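Local coordinates for superantigen-like protein SSL8 (Staphylococcus aureus, PDB 3R2T) that is of unsettled function but, as a staphylococcal superantigen-like protein of the toxin family, is probably secreted and pairs an OB-fold domain with a beta-grasp domain, at residues V210-D215 against I241-V246; L151-L156 against D170-I175; K206-I211 against K218-L223. All coordinates share one frame; numbering follows the deposited sequence.

Contact 1: residues V210-D215 against I241-V246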
loop_
_atom_site.group_PDB
_atom_site.type_symbol
_atom_site.label_atom_id
_atom_site.label_comp_id
_atom_site.label_asym_id
_atom_site.label_seq_id
_atom_site.Cartn_x
_atom_site.Cartn_y
_atom_site.Cartn_z
ATOM N N VAL A 210 23.704 12.484 -7.147
ATOM C CA VAL A 210 24.407 12.807 -5.912
ATOM C C VAL A 210 24.116 14.251 -5.543
ATOM O O VAL A 210 24.400 15.169 -6.321
ATOM C CB VAL A 210 25.929 12.653 -6.055
ATOM C CG1 VAL A 210 26.654 13.119 -4.775
ATOM C CG2 VAL A 210 26.285 11.235 -6.364
ATOM N N ILE A 211 23.557 14.451 -4.355
ATOM C CA ILE A 211 23.250 15.787 -3.859
ATOM C C ILE A 211 24.350 16.131 -2.859
ATOM O O ILE A 211 24.492 15.465 -1.839
ATOM C CB ILE A 211 21.858 15.824 -3.199
ATOM C CG1 ILE A 211 20.777 15.435 -4.227
ATOM C CG2 ILE A 211 21.557 17.214 -2.609
ATOM C CD1 ILE A 211 19.407 15.122 -3.621
ATOM N N ASN A 212 25.151 17.143 -3.164
ATOM C CA ASN A 212 26.238 17.549 -2.286
ATOM C C ASN A 212 25.822 18.745 -1.442
ATOM O O ASN A 212 25.303 19.711 -1.982
ATOM C CB ASN A 212 27.489 17.872 -3.121
ATOM C CG ASN A 212 28.118 16.633 -3.727
ATOM O OD1 ASN A 212 28.470 15.703 -3.011
ATOM N ND2 ASN A 212 28.288 16.626 -5.049
ATOM N N MET A 213 26.046 18.658 -0.128
ATOM C CA MET A 213 25.683 19.708 0.831
ATOM C C MET A 213 26.899 20.564 1.186
ATOM O O MET A 213 28.023 20.141 1.001
ATOM C CB MET A 213 25.138 19.067 2.102
ATOM C CG MET A 213 24.039 18.006 1.864
ATOM S SD MET A 213 22.617 18.657 0.973
ATOM C CE MET A 213 22.060 19.872 2.195
ATOM N N LYS A 214 26.669 21.768 1.692
ATOM C CA LYS A 214 27.765 22.663 2.048
ATOM C C LYS A 214 28.642 22.100 3.148
ATOM O O LYS A 214 29.807 22.375 3.160
ATOM C CB LYS A 214 27.267 24.075 2.392
ATOM C CG LYS A 214 26.673 24.790 1.178
ATOM C CD LYS A 214 26.181 26.182 1.502
ATOM C CE LYS A 214 25.544 26.835 0.277
ATOM N NZ LYS A 214 24.869 28.132 0.653
ATOM N N ASP A 215 28.090 21.291 4.046
ATOM C CA ASP A 215 28.888 20.661 5.107
ATOM C C ASP A 215 29.603 19.364 4.625
ATOM O O ASP A 215 30.144 18.626 5.438
ATOM C CB ASP A 215 28.018 20.346 6.330
ATOM C CG ASP A 215 27.006 19.232 6.069
ATOM O OD1 ASP A 215 27.070 18.561 5.018
ATOM O OD2 ASP A 215 26.140 19.016 6.939
ATOM N N ILE A 241 22.260 23.057 0.038
ATOM C CA ILE A 241 22.679 22.213 -1.089
ATOM C C ILE A 241 23.736 22.973 -1.871
ATOM O O ILE A 241 23.470 24.073 -2.336
ATOM C CB ILE A 241 21.519 21.902 -2.043
ATOM C CG1 ILE A 241 20.466 21.039 -1.342
ATOM C CG2 ILE A 241 22.027 21.217 -3.292
ATOM C CD1 ILE A 241 19.222 20.788 -2.196
ATOM N N LYS A 242 24.941 22.404 -1.988
ATOM C CA LYS A 242 26.022 23.031 -2.744
ATOM C C LYS A 242 25.866 22.796 -4.253
ATOM O O LYS A 242 26.048 23.700 -5.052
ATOM C CB LYS A 242 27.368 22.472 -2.318
ATOM C CG LYS A 242 28.561 23.285 -2.878
ATOM C CD LYS A 242 29.893 22.775 -2.322
ATOM C CE LYS A 242 31.032 23.795 -2.552
ATOM N NZ LYS A 242 32.333 23.339 -1.950
ATOM N N ASN A 243 25.587 21.566 -4.633
ATOM C CA ASN A 243 25.395 21.222 -6.049
ATOM C C ASN A 243 24.766 19.853 -6.164
ATOM O O ASN A 243 24.612 19.134 -5.161
ATOM C CB ASN A 243 26.719 21.307 -6.853
ATOM C CG ASN A 243 27.789 20.371 -6.324
ATOM O OD1 ASN A 243 27.623 19.157 -6.322
ATOM N ND2 ASN A 243 28.908 20.941 -5.879
ATOM N N ILE A 244 24.382 19.493 -7.375
ATOM C CA ILE A 244 23.777 18.197 -7.629
ATOM C C ILE A 244 24.458 17.659 -8.877
ATOM O O ILE A 244 24.602 18.382 -9.867
ATOM C CB ILE A 244 22.281 18.341 -7.866
ATOM C CG1 ILE A 244 21.622 19.062 -6.661
ATOM C CG2 ILE A 244 21.633 16.968 -8.134
ATOM C CD1 ILE A 244 20.208 19.498 -6.891
ATOM N N GLU A 245 24.892 16.407 -8.831
ATOM C CA GLU A 245 25.566 15.804 -9.946
ATOM C C GLU A 245 24.927 14.470 -10.329
ATOM O O GLU A 245 24.616 13.632 -9.473
ATOM C CB GLU A 245 27.054 15.602 -9.629
ATOM C CG GLU A 245 27.818 14.877 -10.732
ATOM C CD GLU A 245 29.336 14.813 -10.481
ATOM O OE1 GLU A 245 29.976 13.831 -10.913
ATOM O OE2 GLU A 245 29.879 15.733 -9.836
ATOM N N VAL A 246 24.709 14.295 -11.616
ATOM C CA VAL A 246 24.160 13.061 -12.133
ATOM C C VAL A 246 25.210 12.392 -13.010
ATOM O O VAL A 246 25.844 13.068 -13.830
ATOM C CB VAL A 246 22.898 13.347 -12.983
ATOM C CG1 VAL A 246 22.422 12.094 -13.689
ATOM C CG2 VAL A 246 21.803 13.947 -12.121
HETATM O O HOH W 1 29.408 14.785 -6.764
#

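Contact 2: residues L151-L156 against D170-I175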
loop_
_atom_site.group_PDB
_atom_site.type_symbol
_atom_site.label_atom_id
_atom_site.label_comp_id
_atom_site.label_asym_id
_atom_site.label_seq_id
_atom_site.Cartn_x
_atom_site.Cartn_y
_atom_site.Cartn_z
ATOM N N LEU A 151 14.541 31.319 -2.771
ATOM C CA LEU A 151 14.839 30.674 -4.044
ATOM C C LEU A 151 16.314 30.266 -4.152
ATOM O O LEU A 151 17.208 31.095 -3.939
ATOM C CB LEU A 151 14.520 31.647 -5.183
ATOM C CG LEU A 151 14.909 31.251 -6.606
ATOM C CD1 LEU A 151 14.259 29.930 -7.004
ATOM C CD2 LEU A 151 14.539 32.373 -7.580
ATOM N N ARG A 152 16.551 29.000 -4.498
ATOM C CA ARG A 152 17.899 28.469 -4.686
ATOM C C ARG A 152 18.051 27.878 -6.086
ATOM O O ARG A 152 17.142 27.205 -6.593
ATOM C CB ARG A 152 18.191 27.376 -3.665
ATOM C CG ARG A 152 18.004 27.809 -2.219
ATOM C CD ARG A 152 18.897 28.970 -1.835
ATOM N NE ARG A 152 18.483 29.518 -0.549
ATOM C CZ ARG A 152 19.008 30.603 0.015
ATOM N NH1 ARG A 152 19.985 31.266 -0.598
ATOM N NH2 ARG A 152 18.552 31.030 1.205
ATOM N N THR A 153 19.205 28.127 -6.700
ATOM C CA THR A 153 19.505 27.594 -8.030
ATOM C C THR A 153 20.877 26.923 -8.056
ATOM O O THR A 153 21.809 27.386 -8.707
ATOM C CB THR A 153 19.422 28.667 -9.127
ATOM O OG1 THR A 153 20.228 29.780 -8.754
ATOM C CG2 THR A 153 18.010 29.117 -9.315
ATOM N N PRO A 154 21.006 25.822 -7.334
ATOM C CA PRO A 154 22.277 25.124 -7.371
ATOM C C PRO A 154 22.483 24.486 -8.748
ATOM O O PRO A 154 21.504 24.134 -9.423
ATOM C CB PRO A 154 22.091 24.037 -6.317
ATOM C CG PRO A 154 20.584 23.757 -6.354
ATOM C CD PRO A 154 19.981 25.101 -6.552
ATOM N N ASN A 155 23.740 24.353 -9.181
ATOM C CA ASN A 155 24.014 23.749 -10.479
ATOM C C ASN A 155 23.643 22.282 -10.460
ATOM O O ASN A 155 23.834 21.591 -9.458
ATOM C CB ASN A 155 25.491 23.862 -10.880
ATOM C CG ASN A 155 25.761 23.331 -12.308
ATOM O OD1 ASN A 155 24.919 23.455 -13.195
ATOM N ND2 ASN A 155 26.941 22.758 -12.523
ATOM N N LEU A 156 23.080 21.835 -11.575
ATOM C CA LEU A 156 22.720 20.447 -11.791
ATOM C C LEU A 156 23.718 20.067 -12.894
ATOM O O LEU A 156 23.649 20.594 -13.995
ATOM C CB LEU A 156 21.290 20.290 -12.294
ATOM C CG LEU A 156 20.887 18.898 -12.810
ATOM C CD1 LEU A 156 21.101 17.812 -11.774
ATOM C CD2 LEU A 156 19.439 18.896 -13.270
ATOM N N ASP A 170 25.807 21.539 -17.869
ATOM C CA ASP A 170 25.207 22.283 -16.754
ATOM C C ASP A 170 23.757 22.500 -17.062
ATOM O O ASP A 170 23.435 23.104 -18.069
ATOM C CB ASP A 170 25.840 23.658 -16.567
ATOM C CG ASP A 170 27.235 23.583 -16.046
ATOM O OD1 ASP A 170 27.656 22.470 -15.676
ATOM O OD2 ASP A 170 27.911 24.640 -15.989
ATOM N N GLU A 171 22.884 21.996 -16.200
ATOM C CA GLU A 171 21.448 22.147 -16.383
ATOM C C GLU A 171 20.922 23.111 -15.352
ATOM O O GLU A 171 21.343 23.076 -14.191
ATOM C CB GLU A 171 20.738 20.793 -16.211
ATOM C CG GLU A 171 20.956 19.786 -17.341
ATOM C CD GLU A 171 20.229 20.164 -18.646
ATOM O OE1 GLU A 171 19.301 21.006 -18.618
ATOM O OE2 GLU A 171 20.581 19.604 -19.704
ATOM N N PHE A 172 20.013 23.988 -15.762
ATOM C CA PHE A 172 19.388 24.914 -14.812
ATOM C C PHE A 172 18.436 24.098 -13.939
ATOM O O PHE A 172 17.720 23.240 -14.446
ATOM C CB PHE A 172 18.608 26.024 -15.528
ATOM C CG PHE A 172 17.909 26.952 -14.581
ATOM C CD1 PHE A 172 18.624 27.936 -13.908
ATOM C CD2 PHE A 172 16.541 26.831 -14.345
ATOM C CE1 PHE A 172 17.995 28.794 -13.019
ATOM C CE2 PHE A 172 15.896 27.686 -13.451
ATOM C CZ PHE A 172 16.624 28.671 -12.788
ATOM N N PHE A 173 18.447 24.336 -12.633
ATOM C CA PHE A 173 17.558 23.631 -11.722
ATOM C C PHE A 173 17.234 24.620 -10.625
ATOM O O PHE A 173 18.099 25.377 -10.197
ATOM C CB PHE A 173 18.247 22.396 -11.140
ATOM C CG PHE A 173 17.308 21.429 -10.466
ATOM C CD1 PHE A 173 17.256 21.322 -9.085
ATOM C CD2 PHE A 173 16.472 20.618 -11.231
ATOM C CE1 PHE A 173 16.391 20.415 -8.481
ATOM C CE2 PHE A 173 15.601 19.714 -10.640
ATOM C CZ PHE A 173 15.550 19.605 -9.284
ATOM N N PHE A 174 15.989 24.655 -10.190
ATOM C CA PHE A 174 15.617 25.573 -9.136
ATOM C C PHE A 174 14.758 24.842 -8.126
ATOM O O PHE A 174 13.978 23.945 -8.467
ATOM C CB PHE A 174 14.873 26.796 -9.688
ATOM C CG PHE A 174 13.437 26.528 -10.027
ATOM C CD1 PHE A 174 12.418 27.061 -9.242
ATOM C CD2 PHE A 174 13.100 25.726 -11.103
ATOM C CE1 PHE A 174 11.083 26.811 -9.537
ATOM C CE2 PHE A 174 11.768 25.467 -11.401
ATOM C CZ PHE A 174 10.757 26.016 -10.615
ATOM N N ILE A 175 14.938 25.235 -6.878
ATOM C CA ILE A 175 14.209 24.679 -5.773
ATOM C C ILE A 175 13.452 25.836 -5.158
ATOM O O ILE A 175 14.033 26.833 -4.759
ATOM C CB ILE A 175 15.173 24.028 -4.770
ATOM C CG1 ILE A 175 16.004 22.944 -5.492
ATOM C CG2 ILE A 175 14.398 23.462 -3.561
ATOM C CD1 ILE A 175 17.161 22.422 -4.697
HETATM O O HOH W 2 20.923 25.450 -12.061
HETATM O O HOH W 3 22.994 24.927 -13.790
#

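Contact 3: residues K206-I211 against K218-L223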
loop_
_atom_site.group_PDB
_atom_site.type_symbol
_atom_site.label_atom_id
_atom_site.label_comp_id
_atom_site.label_asym_id
_atom_site.label_seq_id
_atom_site.Cartn_x
_atom_site.Cartn_y
_atom_site.Cartn_z
ATOM N N LYS A 206 21.374 3.094 -16.228
ATOM C CA LYS A 206 21.901 2.987 -14.898
ATOM C C LYS A 206 22.565 4.310 -14.568
ATOM O O LYS A 206 22.679 5.179 -15.423
ATOM C CB LYS A 206 22.931 1.854 -14.857
ATOM C CG LYS A 206 22.372 0.491 -15.275
ATOM C CD LYS A 206 23.397 -0.632 -15.216
ATOM C CE LYS A 206 22.718 -1.965 -15.549
ATOM N NZ LYS A 206 23.650 -3.140 -15.542
ATOM N N GLY A 207 23.005 4.456 -13.331
ATOM C CA GLY A 207 23.653 5.678 -12.899
ATOM C C GLY A 207 23.257 6.089 -11.495
ATOM O O GLY A 207 22.742 5.289 -10.711
ATOM N N ARG A 208 23.504 7.347 -11.177
ATOM C CA ARG A 208 23.190 7.873 -9.859
ATOM C C ARG A 208 23.027 9.375 -9.847
ATOM O O ARG A 208 23.512 10.073 -10.738
ATOM C CB ARG A 208 24.314 7.543 -8.875
ATOM C CG ARG A 208 25.675 8.099 -9.295
ATOM C CD ARG A 208 26.714 7.983 -8.170
ATOM N NE ARG A 208 28.058 8.383 -8.596
ATOM C CZ ARG A 208 29.095 8.573 -7.774
ATOM N NH1 ARG A 208 28.957 8.449 -6.449
ATOM N NH2 ARG A 208 30.279 8.917 -8.277
ATOM N N ILE A 209 22.353 9.848 -8.800
ATOM C CA ILE A 209 22.160 11.253 -8.549
ATOM C C ILE A 209 22.849 11.466 -7.225
ATOM O O ILE A 209 22.606 10.707 -6.284
ATOM C CB ILE A 209 20.675 11.627 -8.357
ATOM C CG1 ILE A 209 19.827 11.178 -9.541
ATOM C CG2 ILE A 209 20.516 13.155 -8.075
ATOM C CD1 ILE A 209 18.332 11.320 -9.268
ATOM N N VAL A 210 23.704 12.484 -7.147
ATOM C CA VAL A 210 24.407 12.807 -5.912
ATOM C C VAL A 210 24.116 14.251 -5.543
ATOM O O VAL A 210 24.400 15.169 -6.321
ATOM C CB VAL A 210 25.929 12.653 -6.055
ATOM C CG1 VAL A 210 26.654 13.119 -4.775
ATOM C CG2 VAL A 210 26.285 11.235 -6.364
ATOM N N ILE A 211 23.557 14.451 -4.355
ATOM C CA ILE A 211 23.250 15.787 -3.859
ATOM C C ILE A 211 24.350 16.131 -2.859
ATOM O O ILE A 211 24.492 15.465 -1.839
ATOM C CB ILE A 211 21.858 15.824 -3.199
ATOM C CG1 ILE A 211 20.777 15.435 -4.227
ATOM C CG2 ILE A 211 21.557 17.214 -2.609
ATOM C CD1 ILE A 211 19.407 15.122 -3.621
ATOM N N LYS A 218 26.690 13.885 1.713
ATOM C CA LYS A 218 25.965 13.697 0.472
ATOM C C LYS A 218 24.798 12.744 0.584
ATOM O O LYS A 218 24.715 11.918 1.500
ATOM C CB LYS A 218 26.892 13.285 -0.674
ATOM C CG LYS A 218 27.674 12.003 -0.545
ATOM C CD LYS A 218 26.910 10.724 -0.821
ATOM C CE LYS A 218 27.885 9.567 -0.866
ATOM N NZ LYS A 218 27.251 8.233 -1.062
ATOM N N TYR A 219 23.859 12.925 -0.325
ATOM C CA TYR A 219 22.733 12.029 -0.459
ATOM C C TYR A 219 22.969 11.399 -1.810
ATOM O O TYR A 219 23.276 12.116 -2.775
ATOM C CB TYR A 219 21.389 12.773 -0.453
ATOM C CG TYR A 219 21.008 13.390 0.886
ATOM C CD1 TYR A 219 20.189 12.705 1.776
ATOM C CD2 TYR A 219 21.467 14.652 1.255
ATOM C CE1 TYR A 219 19.820 13.263 3.003
ATOM C CE2 TYR A 219 21.124 15.218 2.498
ATOM C CZ TYR A 219 20.295 14.524 3.356
ATOM O OH TYR A 219 19.933 15.071 4.567
ATOM N N GLU A 220 22.881 10.080 -1.903
ATOM C CA GLU A 220 23.067 9.411 -3.195
ATOM C C GLU A 220 21.867 8.514 -3.518
ATOM O O GLU A 220 21.365 7.812 -2.645
ATOM C CB GLU A 220 24.361 8.603 -3.221
ATOM C CG GLU A 220 24.614 7.941 -4.576
ATOM C CD GLU A 220 25.982 7.304 -4.697
ATOM O OE1 GLU A 220 26.989 7.917 -4.276
ATOM O OE2 GLU A 220 26.055 6.197 -5.262
ATOM N N ILE A 221 21.432 8.544 -4.778
ATOM C CA ILE A 221 20.306 7.754 -5.245
ATOM C C ILE A 221 20.689 6.952 -6.492
ATOM O O ILE A 221 21.221 7.492 -7.431
ATOM C CB ILE A 221 19.103 8.656 -5.623
ATOM C CG1 ILE A 221 18.684 9.534 -4.425
ATOM C CG2 ILE A 221 17.886 7.776 -6.095
ATOM C CD1 ILE A 221 17.782 10.722 -4.819
ATOM N N ASP A 222 20.386 5.664 -6.483
ATOM C CA ASP A 222 20.683 4.794 -7.597
ATOM C C ASP A 222 19.533 4.877 -8.599
ATOM O O ASP A 222 18.366 4.699 -8.243
ATOM C CB ASP A 222 20.842 3.389 -7.053
ATOM C CG ASP A 222 21.274 2.374 -8.095
ATOM O OD1 ASP A 222 21.325 2.649 -9.319
ATOM O OD2 ASP A 222 21.571 1.265 -7.644
ATOM N N LEU A 223 19.857 5.162 -9.850
ATOM C CA LEU A 223 18.846 5.270 -10.903
ATOM C C LEU A 223 18.316 3.923 -11.421
ATOM O O LEU A 223 17.375 3.915 -12.225
ATOM C CB LEU A 223 19.408 6.048 -12.097
ATOM C CG LEU A 223 19.746 7.522 -11.886
ATOM C CD1 LEU A 223 20.389 8.087 -13.141
ATOM C CD2 LEU A 223 18.482 8.328 -11.492
HETATM O O HOH W 4 22.722 2.183 -11.412
#

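Contact 1: residues V210-D215 against I241-V246
Asn212 and Asn243 face each other as an antiparallel hydrogen-bonded pair and also join through their side chains. The bond from Asn212 ND2 to Asn243 OD1 is 2.9 Å and nearly straight (166° at the hydrogen), lying in both amide planes although these stand 76° apart. Asn243 CG sits between its own backbone N and carbonyl carbon (chi1 60°), which swings OD1 over to Asn212. At Asn212 the register shifts by one: its O accepts from Lys242 N at 2.7 Å and from Asn243 N at 3.2 Å, the signature of a classic beta bulge. The tightly packed part is the cluster of Ile211, Ile241 and Ile244, with Ile211 CG2 4.1 Å from Ile241 CG2 and Ile211 CG1 4.3 Å from Ile244 CG2. Met213, bent at chi2, brings SD to 4.0 Å from Ile241 CG1. The asparagine face is the solvent side, where a water accepts from Asn212 ND2 and gives a weak bond to Glu245 OE2. In the loop beyond the strand, Lys214 forms a salt bridge with Glu239. Helix 182-197 covers Ile211 and Ile244, Ile236 of strand 235-237 meets Met213 and Ile241, and strands 156-160 and 218-222 extend the sheet on either side.

Contact 2: residues L151-L156 against D170-I175
Leu156 and Phe173 meet at the base of their side chains, CB to CB at 3.9 Å, and then run obliquely to one another. Leu156 CD2 also comes to 3.7 Å from Glu171 CB, so one methyl of the leucine rests against the aliphatic root of a residue whose carboxylate is engaged by Lys196 and Tyr197. Further along, Pro154 and Ile175 cross at about a right angle, and the contact is made by the ring atom Pro154 CG and the methyl Ile175 CD1, 4.0 Å apart.

A second set of side chains meets outside this inner row. Thr153 CG2 approaches Phe172 CE1 obliquely at 3.7 Å; with OG1 between the backbone N and the carbonyl carbon (chi1 52°), it is the methyl that is turned to the ring. Leu151 CD1 instead lies at the edge of the Phe174 ring, near its plane. In one of its two modelled conformers, Asn155 also makes a weak ND2 bond to Asp170 OD1.

This is where the loop before strand 156-160 meets the end of strand 167-171, the outermost strand of the beta-grasp sheet, and the backbones pair antiparallel only at intervals. Glu171 N gives a straight 2.7 Å bond to Leu156 O, and Ile175 N one of 3.0 Å to Arg152 O; each has a weak reciprocal bond, from Leu156 N to Glu171 O and from Arg152 N to Ile175 O. Between these bridges a water accepts from Phe173 N at 2.8 Å and lies within bonding distance of Pro154 O, whose residue has no N-H to offer. The chemistry is therefore divided: Leu156, Phe173 and Ile175 supply apolar contact toward helix 182-197, whereas the interrupted ladder and water mediation imply a backbone pairing held mainly at its two ends, by one good and one weak bond each.

Contact 3: residues K206-I211 against K218-L223
Ile209 and Ile221 form a hydrogen-bonded pair in this beta hairpin, exchanging N-H to O bonds of 3.0 Å (Ile209 N to Ile221 O) and 2.9 Å (Ile221 N to Ile209 O). Ile211 and Tyr219 repeat the pattern, and the short strand axes run antiparallel, 167° between directions. At the far end Leu223 N still reaches Gly207 O at 3.0 Å, but from above the carbonyl plane, where the regular pairing ends, Leu223 lying just past strand 218-222.

Apolar contacts follow the face of the isoleucines. Leu223 CD2 comes within 3.7 Å of Ile209 CG1, the two side chains crossing at about a right angle; Leu223 CG, anti to its carbonyl carbon, also lies over the backbone of Gly207 and Arg208. The backbone of Gly207 takes a conformation in which a CB would press on the preceding carbonyl oxygen.

Charged contacts occupy the face of Arg208, Val210 and Glu220. Arg208 is extended from CG to NE, which carries NH1 to 3.0 Å from Glu220 OE1 in a salt bridge. That oxygen lies in the guanidinium plane but is met 52° out of the carboxylate plane, the two planes being 70° apart. Lys218 NZ reaches the same OE1 from the opposite face at 3.2 Å.

Held in this way from both faces of its plane, the Glu220 carboxylate has its rotation fixed, and its charged form is probably stabilised. Buried Val210 sits among these charged groups, while the other face is mainly apolar (Ile209, Ile211 and Ile221, with Tyr219).

Overall arrangement
Contacts 1 and 3 lie in the five-stranded mixed sheet of the beta-grasp domain, and contact 2 reaches its edge, running on into loop. Contacts 1 and 3 share Val210 and Ile211 on strand 207-213, which pairs with 241-248 on one edge and 218-222 on the other; their centres lie about 10 Å apart. Contact 2 adjoins contact 1 from the far side, centres about 11 Å apart: Ile244 N lies 3.0 Å from Asn155 O, a probable hydrogen bond, and Ile241 CD1 packs 3.6 Å from Ile175 CD1. Contacts 2 and 3 do not touch, their nearest atoms being about 6 Å apart. Helix 182-197 meets apolar side chains from all three, giving them a common core.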